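Local atomic coordinates of mRNA export factor MEX67 (Candida albicans, PDB entry 1Q40), a protein that probably carries mRNA through nuclear pore complexes, pairing through its NTF2-like domain with the partner protein Mtr2. Residues F70-N75 against E149-A154; Q44-V49 against S201-I206; K109-I114 against D143-P148; P118-M123 against S211-K216. All blocks are in the same frame, centred on the assembly; numbering follows the deposited sequence.

Contact 1: F70-N75 against E149-A154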
loop_
_atom_site.group_PDB
_atom_site.type_symbol
_atom_site.label_atom_id
_atom_site.label_comp_id
_atom_site.label_asym_id
_atom_site.label_seq_id
_atom_site.Cartn_x
_atom_site.Cartn_y
_atom_site.Cartn_z
ATOM N N PHE B 70 -9.365 -16.597 3.058
ATOM C CA PHE B 70 -9.438 -15.336 3.807
ATOM C C PHE B 70 -10.699 -15.203 4.692
ATOM O O PHE B 70 -11.066 -14.088 5.064
ATOM C CB PHE B 70 -9.385 -14.152 2.838
ATOM C CG PHE B 70 -8.064 -13.989 2.144
ATOM C CD1 PHE B 70 -7.891 -14.412 0.830
ATOM C CD2 PHE B 70 -7.005 -13.379 2.791
ATOM C CE1 PHE B 70 -6.664 -14.237 0.184
ATOM C CE2 PHE B 70 -5.776 -13.203 2.162
ATOM C CZ PHE B 70 -5.601 -13.631 0.851
ATOM N N GLY B 71 -11.340 -16.329 5.019
ATOM C CA GLY B 71 -12.580 -16.364 5.791
ATOM C C GLY B 71 -12.702 -15.520 7.054
ATOM O O GLY B 71 -13.759 -14.964 7.311
ATOM N N TYR B 72 -11.640 -15.410 7.849
ATOM C CA TYR B 72 -11.685 -14.581 9.065
ATOM C C TYR B 72 -11.639 -13.067 8.799
ATOM O O TYR B 72 -12.016 -12.272 9.657
ATOM C CB TYR B 72 -10.536 -14.953 10.011
ATOM C CG TYR B 72 -10.790 -16.194 10.849
ATOM C CD1 TYR B 72 -9.870 -17.236 10.888
ATOM C CD2 TYR B 72 -11.956 -16.319 11.597
ATOM C CE1 TYR B 72 -10.110 -18.385 11.652
ATOM C CE2 TYR B 72 -12.209 -17.457 12.357
ATOM C CZ TYR B 72 -11.280 -18.479 12.387
ATOM O OH TYR B 72 -11.544 -19.585 13.154
ATOM N N TYR B 73 -11.187 -12.689 7.607
ATOM C CA TYR B 73 -10.903 -11.307 7.241
ATOM C C TYR B 73 -11.949 -10.637 6.346
ATOM O O TYR B 73 -12.066 -9.403 6.334
ATOM C CB TYR B 73 -9.589 -11.281 6.481
ATOM C CG TYR B 73 -8.398 -11.755 7.273
ATOM C CD1 TYR B 73 -7.650 -10.859 8.022
ATOM C CD2 TYR B 73 -8.016 -13.085 7.271
ATOM C CE1 TYR B 73 -6.552 -11.269 8.761
ATOM C CE2 TYR B 73 -6.890 -13.519 8.009
ATOM C CZ TYR B 73 -6.161 -12.600 8.735
ATOM O OH TYR B 73 -5.060 -12.973 9.478
ATOM N N LEU B 74 -12.699 -11.435 5.594
ATOM C CA LEU B 74 -13.508 -10.904 4.501
ATOM C C LEU B 74 -14.651 -10.010 4.943
ATOM O O LEU B 74 -14.930 -9.007 4.286
ATOM C CB LEU B 74 -14.077 -12.032 3.637
ATOM C CG LEU B 74 -13.085 -12.795 2.783
ATOM C CD1 LEU B 74 -13.794 -13.978 2.156
ATOM C CD2 LEU B 74 -12.502 -11.911 1.719
ATOM N N ASN B 75 -15.336 -10.362 6.023
ATOM C CA ASN B 75 -16.499 -9.559 6.429
ATOM C C ASN B 75 -16.104 -8.159 6.885
ATOM O O ASN B 75 -16.858 -7.204 6.710
ATOM C CB ASN B 75 -17.310 -10.239 7.527
ATOM C CG ASN B 75 -18.628 -9.533 7.778
ATOM O OD1 ASN B 75 -19.401 -9.287 6.846
ATOM N ND2 ASN B 75 -18.881 -9.178 9.029
ATOM N N GLU B 149 -10.122 -13.925 18.954
ATOM C CA GLU B 149 -10.900 -13.937 20.185
ATOM C C GLU B 149 -12.399 -13.883 19.888
ATOM O O GLU B 149 -13.187 -14.628 20.481
ATOM C CB GLU B 149 -10.493 -12.778 21.092
ATOM C CG GLU B 149 -11.353 -12.642 22.343
ATOM C CD GLU B 149 -10.784 -11.664 23.350
ATOM O OE1 GLU B 149 -9.853 -10.912 22.998
ATOM O OE2 GLU B 149 -11.279 -11.644 24.497
ATOM N N VAL B 150 -12.764 -13.021 18.942
ATOM C CA VAL B 150 -14.147 -12.792 18.531
ATOM C C VAL B 150 -14.285 -13.158 17.053
ATOM O O VAL B 150 -13.557 -12.636 16.211
ATOM C CB VAL B 150 -14.537 -11.311 18.729
ATOM C CG1 VAL B 150 -15.972 -11.027 18.226
ATOM C CG2 VAL B 150 -14.398 -10.917 20.189
ATOM N N ASP B 151 -15.218 -14.051 16.736
ATOM C CA ASP B 151 -15.377 -14.535 15.358
ATOM C C ASP B 151 -16.178 -13.525 14.550
ATOM O O ASP B 151 -17.377 -13.395 14.747
ATOM C CB ASP B 151 -16.081 -15.897 15.344
ATOM C CG ASP B 151 -15.936 -16.634 14.008
ATOM O OD1 ASP B 151 -15.831 -15.986 12.931
ATOM O OD2 ASP B 151 -15.911 -17.887 13.958
ATOM N N GLY B 152 -15.510 -12.798 13.660
ATOM C CA GLY B 152 -16.177 -11.819 12.811
ATOM C C GLY B 152 -16.352 -12.267 11.368
ATOM O O GLY B 152 -16.422 -11.427 10.483
ATOM N N SER B 153 -16.442 -13.576 11.136
ATOM C CA SER B 153 -16.397 -14.150 9.787
ATOM C C SER B 153 -17.741 -14.178 9.045
ATOM O O SER B 153 -17.783 -14.015 7.821
ATOM C CB SER B 153 -15.813 -15.574 9.835
ATOM O OG SER B 153 -16.648 -16.454 10.562
ATOM N N ALA B 154 -18.835 -14.404 9.770
ATOM C CA ALA B 154 -20.169 -14.479 9.156
ATOM C C ALA B 154 -20.565 -13.145 8.525
ATOM O O ALA B 154 -20.794 -12.153 9.232
ATOM C CB ALA B 154 -21.215 -14.898 10.191
HETATM O O HOH W 1 -15.661 -13.509 6.342
HETATM O O HOH W 2 -12.854 -12.654 12.310
HETATM O O HOH W 3 -13.892 -10.433 8.991
HETATM O O HOH W 4 -13.527 -19.125 15.208
#

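Contact 2: Q44-V49 against S201-I206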
loop_
_atom_site.group_PDB
_atom_site.type_symbol
_atom_site.label_atom_id
_atom_site.label_comp_id
_atom_site.label_asym_id
_atom_site.label_seq_id
_atom_site.Cartn_x
_atom_site.Cartn_y
_atom_site.Cartn_z
ATOM N N GLN B 44 -8.087 6.355 13.870
ATOM C CA GLN B 44 -8.755 5.522 12.870
ATOM C C GLN B 44 -7.955 4.249 12.539
ATOM O O GLN B 44 -6.716 4.271 12.401
ATOM C CB GLN B 44 -9.025 6.321 11.590
ATOM C CG GLN B 44 -9.938 7.510 11.780
ATOM C CD GLN B 44 -10.124 8.315 10.504
ATOM O OE1 GLN B 44 -10.946 7.968 9.657
ATOM N NE2 GLN B 44 -9.368 9.393 10.370
ATOM N N PHE B 45 -8.687 3.141 12.448
ATOM C CA PHE B 45 -8.164 1.869 11.982
ATOM C C PHE B 45 -9.102 1.225 10.980
ATOM O O PHE B 45 -10.307 1.171 11.193
ATOM C CB PHE B 45 -7.984 0.886 13.133
ATOM C CG PHE B 45 -7.551 -0.484 12.687
ATOM C CD1 PHE B 45 -6.246 -0.709 12.277
ATOM C CD2 PHE B 45 -8.453 -1.554 12.684
ATOM C CE1 PHE B 45 -5.835 -1.979 11.854
ATOM C CE2 PHE B 45 -8.048 -2.817 12.254
ATOM C CZ PHE B 45 -6.743 -3.025 11.841
ATOM N N SER B 46 -8.540 0.708 9.894
ATOM C CA SER B 46 -9.260 -0.245 9.068
ATOM C C SER B 46 -8.308 -1.261 8.450
ATOM O O SER B 46 -7.091 -1.034 8.344
ATOM C CB SER B 46 -10.110 0.462 8.008
ATOM O OG SER B 46 -9.386 1.467 7.319
HETATM N N MSE B 47 -8.877 -2.410 8.101
HETATM C CA MSE B 47 -8.155 -3.514 7.492
HETATM C C MSE B 47 -8.777 -3.831 6.127
HETATM O O MSE B 47 -10.006 -3.817 5.975
HETATM C CB MSE B 47 -8.193 -4.745 8.415
HETATM C CG MSE B 47 -7.495 -5.987 7.864
HETATM SE SE MSE B 47 -8.684 -7.093 6.752
HETATM C CE MSE B 47 -10.139 -7.318 7.966
ATOM N N GLN B 48 -7.920 -4.092 5.143
ATOM C CA GLN B 48 -8.348 -4.417 3.770
ATOM C C GLN B 48 -7.684 -5.717 3.303
ATOM O O GLN B 48 -6.519 -5.962 3.600
ATOM C CB GLN B 48 -8.019 -3.227 2.824
ATOM C CG GLN B 48 -6.524 -2.808 2.784
ATOM C CD GLN B 48 -6.235 -1.584 1.891
ATOM O OE1 GLN B 48 -6.650 -1.538 0.733
ATOM N NE2 GLN B 48 -5.515 -0.610 2.435
ATOM N N VAL B 49 -8.432 -6.559 2.592
ATOM C CA VAL B 49 -7.913 -7.780 1.989
ATOM C C VAL B 49 -7.710 -7.558 0.482
ATOM O O VAL B 49 -8.591 -7.026 -0.207
ATOM C CB VAL B 49 -8.863 -8.981 2.203
ATOM C CG1 VAL B 49 -8.399 -10.206 1.414
ATOM C CG2 VAL B 49 -8.981 -9.301 3.681
ATOM N N SER B 201 -3.716 7.265 12.616
ATOM C CA SER B 201 -4.232 6.455 11.507
ATOM C C SER B 201 -3.443 5.157 11.432
ATOM O O SER B 201 -2.238 5.146 11.649
ATOM C CB SER B 201 -4.124 7.212 10.173
ATOM O OG SER B 201 -4.400 6.359 9.064
ATOM N N ASP B 202 -4.132 4.071 11.092
ATOM C CA ASP B 202 -3.570 2.729 11.102
ATOM C C ASP B 202 -4.321 1.918 10.042
ATOM O O ASP B 202 -5.517 1.673 10.204
ATOM C CB ASP B 202 -3.777 2.153 12.493
ATOM C CG ASP B 202 -3.138 0.799 12.700
ATOM O OD1 ASP B 202 -2.693 0.147 11.731
ATOM O OD2 ASP B 202 -3.066 0.294 13.842
ATOM N N THR B 203 -3.634 1.543 8.953
ATOM C CA THR B 203 -4.228 0.735 7.883
ATOM C C THR B 203 -3.433 -0.553 7.697
ATOM O O THR B 203 -2.220 -0.510 7.493
ATOM C CB THR B 203 -4.309 1.509 6.530
ATOM O OG1 THR B 203 -3.052 2.125 6.200
ATOM C CG2 THR B 203 -5.238 2.679 6.637
ATOM N N LEU B 204 -4.133 -1.686 7.756
ATOM C CA LEU B 204 -3.540 -3.005 7.632
ATOM C C LEU B 204 -4.057 -3.623 6.346
ATOM O O LEU B 204 -5.262 -3.704 6.151
ATOM C CB LEU B 204 -3.966 -3.888 8.808
ATOM C CG LEU B 204 -3.554 -5.366 8.799
ATOM C CD1 LEU B 204 -2.049 -5.545 8.657
ATOM C CD2 LEU B 204 -4.037 -6.041 10.058
ATOM N N LEU B 205 -3.139 -4.057 5.482
ATOM C CA LEU B 205 -3.472 -4.753 4.254
ATOM C C LEU B 205 -3.029 -6.211 4.372
ATOM O O LEU B 205 -1.872 -6.485 4.685
ATOM C CB LEU B 205 -2.801 -4.090 3.051
ATOM C CG LEU B 205 -3.265 -4.620 1.674
ATOM C CD1 LEU B 205 -3.274 -3.517 0.658
ATOM C CD2 LEU B 205 -2.377 -5.753 1.149
ATOM N N ILE B 206 -3.960 -7.125 4.101
ATOM C CA ILE B 206 -3.754 -8.574 4.199
ATOM C C ILE B 206 -3.810 -9.175 2.796
ATOM O O ILE B 206 -4.725 -8.876 2.026
ATOM C CB ILE B 206 -4.862 -9.190 5.083
ATOM C CG1 ILE B 206 -4.838 -8.577 6.496
ATOM C CG2 ILE B 206 -4.736 -10.715 5.149
ATOM C CD1 ILE B 206 -3.571 -8.897 7.306
#

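Contact 3: K109-I114 against D143-P148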
loop_
_atom_site.group_PDB
_atom_site.type_symbol
_atom_site.label_atom_id
_atom_site.label_comp_id
_atom_site.label_asym_id
_atom_site.label_seq_id
_atom_site.Cartn_x
_atom_site.Cartn_y
_atom_site.Cartn_z
ATOM N N LYS B 109 -4.983 -14.419 15.834
ATOM C CA LYS B 109 -3.805 -14.240 16.676
ATOM C C LYS B 109 -2.567 -14.655 15.901
ATOM O O LYS B 109 -2.609 -15.606 15.131
ATOM C CB LYS B 109 -3.960 -15.047 17.967
ATOM C CG LYS B 109 -5.243 -14.650 18.737
ATOM C CD LYS B 109 -5.319 -15.243 20.124
ATOM C CE LYS B 109 -6.563 -14.746 20.837
ATOM N NZ LYS B 109 -6.864 -15.549 22.034
ATOM N N THR B 110 -1.468 -13.938 16.122
ATOM C CA THR B 110 -0.305 -13.995 15.242
ATOM C C THR B 110 1.016 -14.185 15.969
ATOM O O THR B 110 1.136 -13.977 17.179
ATOM C CB THR B 110 -0.193 -12.671 14.457
ATOM O OG1 THR B 110 -0.274 -11.559 15.368
ATOM C CG2 THR B 110 -1.383 -12.488 13.490
ATOM N N ARG B 111 2.023 -14.545 15.186
ATOM C CA ARG B 111 3.405 -14.345 15.578
ATOM C C ARG B 111 4.195 -13.790 14.388
ATOM O O ARG B 111 4.230 -14.391 13.316
ATOM C CB ARG B 111 4.023 -15.617 16.156
ATOM C CG ARG B 111 3.878 -16.841 15.317
ATOM C CD ARG B 111 5.178 -17.276 14.663
ATOM N NE ARG B 111 6.109 -17.872 15.618
ATOM C CZ ARG B 111 7.362 -18.205 15.321
ATOM N NH1 ARG B 111 7.843 -18.001 14.095
ATOM N NH2 ARG B 111 8.142 -18.745 16.252
ATOM N N HIS B 112 4.740 -12.591 14.581
ATOM C CA HIS B 112 5.652 -11.944 13.653
ATOM C C HIS B 112 7.057 -12.205 14.182
ATOM O O HIS B 112 7.380 -11.820 15.301
ATOM C CB HIS B 112 5.413 -10.435 13.622
ATOM C CG HIS B 112 4.058 -10.030 13.118
ATOM N ND1 HIS B 112 2.898 -10.257 13.827
ATOM C CD2 HIS B 112 3.689 -9.382 11.990
ATOM C CE1 HIS B 112 1.869 -9.776 13.147
ATOM N NE2 HIS B 112 2.323 -9.236 12.029
ATOM N N ASP B 113 7.893 -12.842 13.377
ATOM C CA ASP B 113 9.204 -13.315 13.830
ATOM C C ASP B 113 10.274 -12.241 13.587
ATOM O O ASP B 113 11.277 -12.484 12.920
ATOM C CB ASP B 113 9.512 -14.630 13.099
ATOM C CG ASP B 113 10.697 -15.375 13.675
ATOM O OD1 ASP B 113 10.886 -15.381 14.917
ATOM O OD2 ASP B 113 11.494 -15.997 12.931
ATOM N N ILE B 114 10.046 -11.051 14.142
ATOM C CA ILE B 114 10.875 -9.878 13.859
ATOM C C ILE B 114 12.186 -9.840 14.652
ATOM O O ILE B 114 13.154 -9.238 14.198
ATOM C CB ILE B 114 10.071 -8.563 14.083
ATOM C CG1 ILE B 114 10.800 -7.367 13.449
ATOM C CG2 ILE B 114 9.803 -8.302 15.569
ATOM C CD1 ILE B 114 9.884 -6.417 12.692
ATOM N N ASP B 143 2.685 -15.731 10.929
ATOM C CA ASP B 143 1.988 -16.988 11.141
ATOM C C ASP B 143 0.723 -16.699 11.927
ATOM O O ASP B 143 0.704 -15.820 12.780
ATOM C CB ASP B 143 2.850 -17.950 11.950
ATOM C CG ASP B 143 4.056 -18.411 11.192
ATOM O OD1 ASP B 143 3.918 -19.386 10.423
ATOM O OD2 ASP B 143 5.178 -17.861 11.288
ATOM N N GLU B 144 -0.340 -17.430 11.630
ATOM C CA GLU B 144 -1.537 -17.387 12.450
ATOM C C GLU B 144 -1.444 -18.549 13.415
ATOM O O GLU B 144 -1.297 -19.686 12.987
ATOM C CB GLU B 144 -2.785 -17.489 11.587
ATOM C CG GLU B 144 -2.985 -16.276 10.698
ATOM C CD GLU B 144 -4.136 -16.441 9.718
ATOM O OE1 GLU B 144 -4.692 -17.554 9.634
ATOM O OE2 GLU B 144 -4.473 -15.461 9.014
ATOM N N VAL B 145 -1.507 -18.258 14.712
ATOM C CA VAL B 145 -1.346 -19.273 15.760
ATOM C C VAL B 145 -2.659 -19.691 16.432
ATOM O O VAL B 145 -2.716 -20.720 17.096
ATOM C CB VAL B 145 -0.336 -18.819 16.835
ATOM C CG1 VAL B 145 1.044 -18.617 16.219
ATOM C CG2 VAL B 145 -0.791 -17.543 17.538
ATOM N N ALA B 146 -3.708 -18.891 16.266
ATOM C CA ALA B 146 -5.010 -19.215 16.825
ATOM C C ALA B 146 -6.110 -18.381 16.186
ATOM O O ALA B 146 -5.848 -17.312 15.620
ATOM C CB ALA B 146 -5.016 -19.021 18.367
ATOM N N GLN B 147 -7.338 -18.896 16.275
ATOM C CA GLN B 147 -8.538 -18.196 15.811
ATOM C C GLN B 147 -8.616 -16.861 16.545
ATOM O O GLN B 147 -8.038 -16.723 17.621
ATOM C CB GLN B 147 -9.801 -19.048 16.086
ATOM C CG GLN B 147 -10.158 -19.203 17.567
ATOM C CD GLN B 147 -11.276 -20.226 17.856
ATOM O OE1 GLN B 147 -11.392 -21.250 17.179
ATOM N NE2 GLN B 147 -12.078 -19.949 18.884
ATOM N N PRO B 148 -9.314 -15.876 15.987
ATOM C CA PRO B 148 -9.520 -14.615 16.705
ATOM C C PRO B 148 -10.325 -14.813 17.996
ATOM O O PRO B 148 -11.100 -15.760 18.119
ATOM C CB PRO B 148 -10.286 -13.739 15.696
ATOM C CG PRO B 148 -10.824 -14.657 14.705
ATOM C CD PRO B 148 -9.935 -15.863 14.653
#

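Contact 4: P118-M123 against S211-K216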
loop_
_atom_site.group_PDB
_atom_site.type_symbol
_atom_site.label_atom_id
_atom_site.label_comp_id
_atom_site.label_asym_id
_atom_site.label_seq_id
_atom_site.Cartn_x
_atom_site.Cartn_y
_atom_site.Cartn_z
ATOM N N PRO B 118 14.457 -10.598 11.452
ATOM C CA PRO B 118 14.085 -9.234 11.037
ATOM C C PRO B 118 14.196 -9.001 9.533
ATOM O O PRO B 118 13.634 -8.032 9.022
ATOM C CB PRO B 118 15.096 -8.346 11.773
ATOM C CG PRO B 118 16.239 -9.246 12.107
ATOM C CD PRO B 118 15.655 -10.607 12.311
ATOM N N GLU B 119 14.925 -9.881 8.853
ATOM C CA GLU B 119 15.121 -9.820 7.408
ATOM C C GLU B 119 13.887 -10.203 6.572
ATOM O O GLU B 119 13.884 -9.991 5.362
ATOM C CB GLU B 119 16.322 -10.697 7.008
ATOM C CG GLU B 119 16.118 -12.198 7.214
ATOM C CD GLU B 119 16.807 -12.752 8.454
ATOM O OE1 GLU B 119 16.926 -12.041 9.485
ATOM O OE2 GLU B 119 17.219 -13.929 8.397
ATOM N N LEU B 120 12.852 -10.770 7.195
ATOM C CA LEU B 120 11.576 -11.001 6.493
ATOM C C LEU B 120 10.822 -9.694 6.220
ATOM O O LEU B 120 9.844 -9.679 5.463
ATOM C CB LEU B 120 10.652 -11.915 7.301
ATOM C CG LEU B 120 11.139 -13.299 7.721
ATOM C CD1 LEU B 120 10.033 -14.030 8.469
ATOM C CD2 LEU B 120 11.609 -14.114 6.525
ATOM N N PHE B 121 11.275 -8.612 6.846
ATOM C CA PHE B 121 10.550 -7.359 6.904
ATOM C C PHE B 121 11.288 -6.233 6.188
ATOM O O PHE B 121 12.525 -6.214 6.136
ATOM C CB PHE B 121 10.305 -6.985 8.372
ATOM C CG PHE B 121 9.481 -7.995 9.113
ATOM C CD1 PHE B 121 10.091 -9.051 9.788
ATOM C CD2 PHE B 121 8.093 -7.907 9.123
ATOM C CE1 PHE B 121 9.325 -10.000 10.462
ATOM C CE2 PHE B 121 7.316 -8.857 9.794
ATOM C CZ PHE B 121 7.927 -9.903 10.457
ATOM N N SER B 122 10.520 -5.323 5.596
ATOM C CA SER B 122 11.046 -4.043 5.129
ATOM C C SER B 122 10.184 -2.909 5.675
ATOM O O SER B 122 9.016 -3.106 6.017
ATOM C CB SER B 122 11.136 -3.986 3.598
ATOM O OG SER B 122 9.863 -4.035 2.974
HETATM N N MSE B 123 10.775 -1.724 5.756
HETATM C CA MSE B 123 10.140 -0.583 6.401
HETATM C C MSE B 123 10.600 0.725 5.769
HETATM O O MSE B 123 11.770 0.864 5.436
HETATM C CB MSE B 123 10.506 -0.593 7.888
HETATM C CG MSE B 123 9.701 0.358 8.782
HETATM SE SE MSE B 123 10.326 0.348 10.669
HETATM C CE MSE B 123 11.000 -1.423 10.770
ATOM N N SER B 211 6.711 -16.346 -0.067
ATOM C CA SER B 211 8.003 -16.733 0.502
ATOM C C SER B 211 9.156 -16.105 -0.274
ATOM O O SER B 211 10.297 -16.124 0.181
ATOM C CB SER B 211 8.141 -18.256 0.539
ATOM O OG SER B 211 8.049 -18.820 -0.758
ATOM N N ASP B 212 8.843 -15.544 -1.440
ATOM C CA ASP B 212 9.782 -14.748 -2.215
ATOM C C ASP B 212 9.347 -13.274 -2.294
ATOM O O ASP B 212 8.200 -12.953 -2.616
ATOM C CB ASP B 212 9.919 -15.329 -3.620
ATOM C CG ASP B 212 11.098 -14.744 -4.374
ATOM O OD1 ASP B 212 10.869 -14.202 -5.477
ATOM O OD2 ASP B 212 12.278 -14.755 -3.926
ATOM N N PHE B 213 10.287 -12.388 -1.991
ATOM C CA PHE B 213 10.040 -10.947 -1.965
ATOM C C PHE B 213 11.362 -10.222 -2.264
ATOM O O PHE B 213 12.435 -10.796 -2.065
ATOM C CB PHE B 213 9.477 -10.540 -0.593
ATOM C CG PHE B 213 10.140 -11.243 0.557
ATOM C CD1 PHE B 213 11.235 -10.675 1.195
ATOM C CD2 PHE B 213 9.692 -12.497 0.977
ATOM C CE1 PHE B 213 11.869 -11.337 2.252
ATOM C CE2 PHE B 213 10.327 -13.173 2.029
ATOM C CZ PHE B 213 11.413 -12.589 2.671
ATOM N N PRO B 214 11.299 -8.985 -2.750
ATOM C CA PRO B 214 12.497 -8.302 -3.273
ATOM C C PRO B 214 13.588 -7.950 -2.254
ATOM O O PRO B 214 14.727 -7.741 -2.667
ATOM C CB PRO B 214 11.919 -7.027 -3.904
ATOM C CG PRO B 214 10.476 -7.290 -4.056
ATOM C CD PRO B 214 10.097 -8.141 -2.894
ATOM N N TRP B 215 13.269 -7.895 -0.964
ATOM C CA TRP B 215 14.285 -7.614 0.063
ATOM C C TRP B 215 14.804 -8.891 0.737
ATOM O O TRP B 215 15.435 -8.820 1.790
ATOM C CB TRP B 215 13.739 -6.632 1.110
ATOM C CG TRP B 215 12.490 -7.107 1.785
ATOM C CD1 TRP B 215 12.406 -7.864 2.913
ATOM C CD2 TRP B 215 11.141 -6.864 1.364
ATOM N NE1 TRP B 215 11.089 -8.102 3.227
ATOM C CE2 TRP B 215 10.289 -7.506 2.290
ATOM C CE3 TRP B 215 10.564 -6.171 0.297
ATOM C CZ2 TRP B 215 8.897 -7.472 2.181
ATOM C CZ3 TRP B 215 9.173 -6.133 0.192
ATOM C CH2 TRP B 215 8.362 -6.782 1.129
ATOM N N LYS B 216 14.559 -10.047 0.121
ATOM C CA LYS B 216 14.922 -11.340 0.709
ATOM C C LYS B 216 16.444 -11.555 0.733
ATOM O O LYS B 216 17.162 -10.999 -0.092
ATOM C CB LYS B 216 14.248 -12.484 -0.063
ATOM C CG LYS B 216 14.445 -13.874 0.539
ATOM C CD LYS B 216 13.557 -14.907 -0.140
ATOM C CE LYS B 216 13.799 -16.304 0.414
ATOM N NZ LYS B 216 12.700 -17.241 0.038
#

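Contact 1: F70-N75 against E149-A154
Asn75 and Tyr72 of one loop meet an Asx turn in the other, where Asp151 OD1 accepts from Ser153 N two residues on. Both loops belong to the NTF2-like domain, and no direct hydrogen bond joins the two segments. Asn75 can be followed outward: its CB points toward 149-154 and lies 3.3 Å from Gly152 O. CG is anti to the backbone N (chi1 -170°) and comes to 3.7 Å from Ala154 O. Of the two tip atoms, ND2 ends 3.5 Å from Ala154 O and also near Gly152 O, while OD1 stays farther off, 4.0 Å from Ala154 O. The loops are joined mainly by water. One water donates to Gly71 O and Ser153 O, and accepts weakly from Asn75 N; a second donates to Tyr72 O and accepts from Gly152 N. Beside the first, Ser153 CB rests 3.3 Å from Gly71 O. Serine suits the turn because its OG, like its N, donates to Asp151 OD1; that oxygen takes two donors and the carboxylate is held in place. Its OD2 has a further partner in His173. The Tyr72 ring crosses Asp151 at about a right angle and presents an edge to OD1, with ring and carboxylate planes 58° apart. At the far end a water lies 2.9 Å from Tyr72 OH and donates to Asp151 OD2 at 3.0 Å.

Contact 2: Q44-V49 against S201-I206
Phe45 and Asp202 sit on the same face of the sheet and cross obliquely; each CG is anti to its own backbone N. Ring and carboxylate planes stand 75° apart, and Phe45 CD1 comes 3.5 Å from Asp202 CG. The charge is buried but answered: OD2 forms a salt bridge with Arg185 and a hydrogen bond with Tyr39. Further along this face the pairing turns apolar. CG of the selenomethionine Met47, anti to the backbone N (chi1 178°), touches both neighbours, 4.1 Å from Leu204 CD2 and 4.0 Å from Ile206 CG1; the bend beyond it takes the end of the chain away from strand 201-206. On the reverse face Gln48 runs at a slant to Leu205. Its aliphatic CG lies 3.9 Å from Leu205 CG and its CD 3.7 Å from Leu205 CD1, while OE1 bonds to a polar side chain of the other protein in the assembly. Ser46 and Ser201, small and polar, also hydrogen-bond through their hydroxyls to side chains of that protein, an acidic one among them for Ser46. Beneath the side chains the backbones run parallel, 18° apart. Ser46 donates N to Asp202 O and accepts from Leu204 N, and Gln48 likewise donates to Leu204 O and accepts from Ile206 N, each bonding to two residues of strand 201-206. Such a parallel pair, with one largely apolar face covered by helix 96-105 and the loop 70-75 and the other, mostly polar, facing the partner protein, fits the curved sheet of an NTF2-like heterodimer.

Contact 3: K109-I114 against D143-P148
Lys109 O accepts from Val145 N at 2.9 Å and is also met by a CA-H...O contact, Glu144 CA lying 3.4 Å from Lys109 O. Lys109 N in turn donates to Ala146 O, so Lys109 bonds to two successive residues of the antiparallel strand 134-146. Thr110 then pairs with Glu144, leaving Val145 as the extra residue of a beta bulge. Val145 has its CB directed toward 109-111, and CG1 presses on Arg111 CG at 3.5 Å, the two chains crossing at about a right angle. Beyond the bulge the register is regular: Arg111 and Asp143 exchange both backbone bonds, Arg111 N to Asp143 O at 3.0 Å and Asp143 N to Arg111 O at 3.1 Å. Their side chains lie side by side and point the same way, with Arg111 CD 3.4 Å from Asp143 OD2. The salt bridge from NH1 to that oxygen is long, 3.9 Å, and the flat groups stand 73° apart. Lys109 and Arg111 suit this exposed edge, since their aliphatic parts can pack while their charged ends stay in solvent; Lys109 CG lies 3.7 Å from Gln147 O. On the other face, Thr110 OG1 bonds to Asp29, tying strand 109-111 to helix 14-29, while Glu144 of strand 134-146 reaches Lys181 of strand 181-190 and Tyr73 of the 70-75 loop.

Contact 4: P118-M123 against S211-K216
Trp215 NE1 makes the hydrogen bond of this contact, donating to Leu120 O at 3.0 Å in an almost straight line (171°). The oxygen lies in the indole plane, yet the donor stands above the carbonyl plane, 68° out of it. Indole suits the place because it can bond at its edge while packing with its faces. Those face contacts come next. Ser122 CB sits over the five-membered ring, 3.8 Å from its centroid, in a CH-pi contact; the short serine side chain lets CB lie close. Its OG stands over the centre of the indole, 3.3 Å above the plane, and is buried with no hydrogen-bonding partner. The opposite face is met by Phe213 CD1, 3.3 Å above the plane and toward one side, so the indole lies between serine and phenylalanine. Apolar packing is lighter: Leu120 CD2 touches Phe213 CZ at 4.1 Å, the two chains set at an oblique angle. A polar atom, Glu119 O, lies at the ring edges of both Phe213 and Trp215. A type I beta turn from Phe213 to Lys216, with Lys216 N bonded to Phe213 O, brings both aromatic residues to the same side. Lys216 NZ donates to Ser211 O, just before the turn. The arrangement is that of the C-terminal end of this fragment docked by its tryptophan on a 3-10 turn and the start of strand 122-127 of an NTF2-like sheet, near the backbone of the partner protein.

Along the chain, contact 3 is nested within contact 1 and contact 1 within contact 2, whereas contact 4 crosses all three, since 118-123 falls inside their loops and 211-216 beyond them. Contacts 2, 3 and 4 reach the same curved mixed sheet; contact 1 joins loops at its margin, its centre about 15 Å from those of contacts 2 and 3. Tyr73 links it to both, packing on Val49 and probably hydrogen-bonded to Glu144. Phe121 touches His112 and Ile114, joining contacts 3 and 4. Contacts 1 and 4, about 27 Å apart between centres, lie on opposite sides of the chain's centre. Contacts 2 and 4 border the partner protein, consistent with this side of the domain forming the heterodimer interface.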